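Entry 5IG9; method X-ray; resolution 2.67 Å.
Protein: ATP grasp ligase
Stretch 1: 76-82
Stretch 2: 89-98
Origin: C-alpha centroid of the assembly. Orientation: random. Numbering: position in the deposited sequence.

Stretch 1 (76-82) RYGLKLP
Stretch 2 (89-98) FREASLKECR

What backbones meet here? Residues 89-98 form one continuous helix, phi/psi near -66/-40, while 76-82 is an irregular segment folded into two overlapping turns: type II from Arg-76 to Leu-79, then type I from Gly-78 to Leu-81, closed by Leu-81 N to Gly-78 O at 3.2 Å. The segments run antiparallel, pairing CA atoms of Leu-81 with Arg-90 (7.4 Å), Gly-78 with Leu-94 (5.7 Å) and Tyr-77 with Arg-98 (5.5 Å), and bury 456 Å² in total.

How does Arg-90 hold the turn? Its CA-to-CB bond points sideways, but an extended chain (chi1 to chi3 all t, chi4 -79°) carries the guanidinium to backbone carbonyls of the loop. Arg-90 NH2 donates to Leu-79 O at 3.0 Å and, in a weak bond bent to 121°, to Leu-81 O at 2.6 Å. Leu-81 CB covers one guanidinium face, 3.7 Å from Arg-90 NH2.

What fills the middle? The CA-to-CB bond of Leu-81 points toward the helix, and with chi1 m and chi2 t its CD1 lies 3.5 Å from Ser-93 OG (chi1 t) and 3.8 Å from Leu-94 CD2. Leu-94 (m, t) lays that same CD2 against the loop backbone, 3.3 Å from Tyr-77 O and 3.2 Å from Gly-78 O. Gly-78 has phi/psi 73/25, a positive phi that favours glycine; an ideal CB there would lie a tight 3.1 Å from Leu-94 CD2.

How does the contact finish? The CA-to-CB bond of Cys-97 (chi1 m) points toward the loop, with Cys-97 CB 4.4 Å from Tyr-77 CB in an apolar contact. Tyr-77 (chi1 m, chi2 -75°) lays its ring face over Arg-98, whose CA sits 4.1 Å from the ring centroid in a CH-pi contact; Arg-98 CG (chi1 and chi2 t) approaches Tyr-77 CD2 to 3.5 Å.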

# COMPACT_ATOMS: atom_id res chain seq x y z
N ARG A 76 12.11 3.39 4.21
CA ARG A 76 12.28 2.85 5.55
C ARG A 76 11.87 3.88 6.60
O ARG A 76 12.70 4.31 7.42
CB ARG A 76 13.73 2.40 5.77
CG ARG A 76 14.21 1.38 4.75
CD ARG A 76 13.34 0.13 4.78
NE ARG A 76 13.57 -0.70 3.60
CZ ARG A 76 14.47 -1.67 3.54
NH1 ARG A 76 15.23 -1.95 4.60
NH2 ARG A 76 14.61 -2.38 2.43
N TYR A 77 10.60 4.27 6.60
CA TYR A 77 10.16 5.42 7.38
C TYR A 77 10.33 5.18 8.88
O TYR A 77 9.72 4.26 9.44
CB TYR A 77 8.70 5.75 7.07
CG TYR A 77 8.39 5.79 5.59
CD1 TYR A 77 8.79 6.86 4.80
CD2 TYR A 77 7.67 4.77 4.99
CE1 TYR A 77 8.50 6.90 3.46
CE2 TYR A 77 7.37 4.80 3.64
CZ TYR A 77 7.79 5.87 2.88
OH TYR A 77 7.49 5.91 1.54
N GLY A 78 11.16 6.00 9.52
CA GLY A 78 11.25 6.02 10.97
C GLY A 78 11.94 4.85 11.62
O GLY A 78 11.67 4.57 12.79
N LEU A 79 12.83 4.15 10.91
CA LEU A 79 13.49 3.00 11.52
C LEU A 79 14.38 3.41 12.67
O LEU A 79 14.43 2.73 13.71
CB LEU A 79 14.30 2.24 10.47
CG LEU A 79 13.51 1.45 9.42
CD1 LEU A 79 14.40 0.39 8.80
CD2 LEU A 79 12.26 0.83 10.03
N LYS A 80 15.08 4.54 12.54
CA LYS A 80 15.96 5.03 13.59
C LYS A 80 15.19 5.60 14.80
O LYS A 80 15.78 6.34 15.58
CB LYS A 80 16.92 6.08 13.03
CG LYS A 80 18.15 5.49 12.33
CD LYS A 80 19.14 6.57 11.97
CE LYS A 80 20.51 6.26 12.56
NZ LYS A 80 21.16 5.08 11.93
N LEU A 81 13.92 5.27 14.97
CA LEU A 81 13.26 5.60 16.22
C LEU A 81 13.88 4.79 17.35
O LEU A 81 14.20 3.62 17.16
CB LEU A 81 11.76 5.31 16.15
CG LEU A 81 10.90 6.37 15.45
CD1 LEU A 81 9.46 5.90 15.32
CD2 LEU A 81 10.98 7.68 16.21
N PRO A 82 14.08 5.39 18.53
CA PRO A 82 14.79 4.69 19.60
C PRO A 82 14.12 3.37 19.97
O PRO A 82 12.89 3.25 19.98
CB PRO A 82 14.74 5.68 20.76
CG PRO A 82 14.65 7.00 20.12
CD PRO A 82 13.78 6.79 18.90
N PHE A 89 3.49 3.40 21.28
CA PHE A 89 3.77 4.69 20.66
C PHE A 89 4.69 4.54 19.45
O PHE A 89 4.57 5.30 18.49
CB PHE A 89 4.40 5.64 21.67
CG PHE A 89 3.44 6.11 22.74
CD1 PHE A 89 2.08 5.90 22.64
CD2 PHE A 89 3.92 6.79 23.85
CE1 PHE A 89 1.21 6.34 23.63
CE2 PHE A 89 3.06 7.23 24.84
CZ PHE A 89 1.71 7.01 24.73
N ARG A 90 5.60 3.56 19.48
CA ARG A 90 6.54 3.38 18.38
C ARG A 90 5.83 2.90 17.12
O ARG A 90 6.10 3.40 16.02
CB ARG A 90 7.64 2.40 18.78
CG ARG A 90 8.90 2.53 17.95
CD ARG A 90 9.73 1.25 17.99
NE ARG A 90 11.10 1.48 17.55
CZ ARG A 90 11.48 1.57 16.28
NH1 ARG A 90 10.58 1.46 15.31
NH2 ARG A 90 12.75 1.78 15.97
N GLU A 91 4.92 1.93 17.26
CA GLU A 91 4.20 1.44 16.09
C GLU A 91 3.29 2.52 15.51
O GLU A 91 3.16 2.65 14.29
CB GLU A 91 3.40 0.19 16.45
CG GLU A 91 4.24 -1.01 16.85
CD GLU A 91 5.31 -1.34 15.82
OE1 GLU A 91 6.47 -0.89 15.99
OE2 GLU A 91 5.00 -2.05 14.84
N ALA A 92 2.67 3.32 16.39
CA ALA A 92 1.81 4.40 15.92
C ALA A 92 2.61 5.52 15.27
O ALA A 92 2.16 6.13 14.30
CB ALA A 92 0.98 4.95 17.09
N SER A 93 3.81 5.80 15.80
CA SER A 93 4.67 6.81 15.19
C SER A 93 5.14 6.38 13.81
O SER A 93 5.21 7.21 12.89
CB SER A 93 5.87 7.09 16.10
OG SER A 93 6.74 8.03 15.52
N LEU A 94 5.46 5.10 13.64
CA LEU A 94 5.88 4.61 12.33
C LEU A 94 4.78 4.81 11.29
O LEU A 94 5.03 5.26 10.17
CB LEU A 94 6.26 3.13 12.41
CG LEU A 94 7.55 2.77 13.15
CD1 LEU A 94 7.73 1.26 13.21
CD2 LEU A 94 8.74 3.42 12.47
N LYS A 95 3.54 4.48 11.66
CA LYS A 95 2.43 4.62 10.72
C LYS A 95 2.15 6.08 10.39
O LYS A 95 1.75 6.39 9.27
CB LYS A 95 1.18 3.94 11.30
CG LYS A 95 0.00 3.87 10.35
CD LYS A 95 -1.07 2.94 10.90
CE LYS A 95 -2.34 3.01 10.07
NZ LYS A 95 -2.09 2.71 8.63
N GLU A 96 2.37 6.99 11.35
CA GLU A 96 2.18 8.41 11.07
C GLU A 96 3.28 8.94 10.16
O GLU A 96 3.01 9.73 9.25
CB GLU A 96 2.14 9.20 12.38
CG GLU A 96 1.86 10.68 12.20
CD GLU A 96 0.41 10.97 11.86
OE1 GLU A 96 -0.45 10.10 12.12
OE2 GLU A 96 0.13 12.07 11.34
N CYS A 97 4.53 8.52 10.40
CA CYS A 97 5.63 8.93 9.53
C CYS A 97 5.43 8.43 8.11
O CYS A 97 5.65 9.17 7.14
CB CYS A 97 6.95 8.41 10.09
SG CYS A 97 7.41 9.10 11.69
N ARG A 98 5.01 7.17 7.97
CA ARG A 98 4.83 6.59 6.64
C ARG A 98 3.75 7.33 5.86
O ARG A 98 3.95 7.70 4.70
CB ARG A 98 4.49 5.10 6.76
CG ARG A 98 4.18 4.42 5.44
CD ARG A 98 3.83 2.96 5.65
NE ARG A 98 2.68 2.56 4.85
CZ ARG A 98 2.76 2.02 3.64
NH1 ARG A 98 3.94 1.82 3.08
NH2 ARG A 98 1.65 1.70 2.99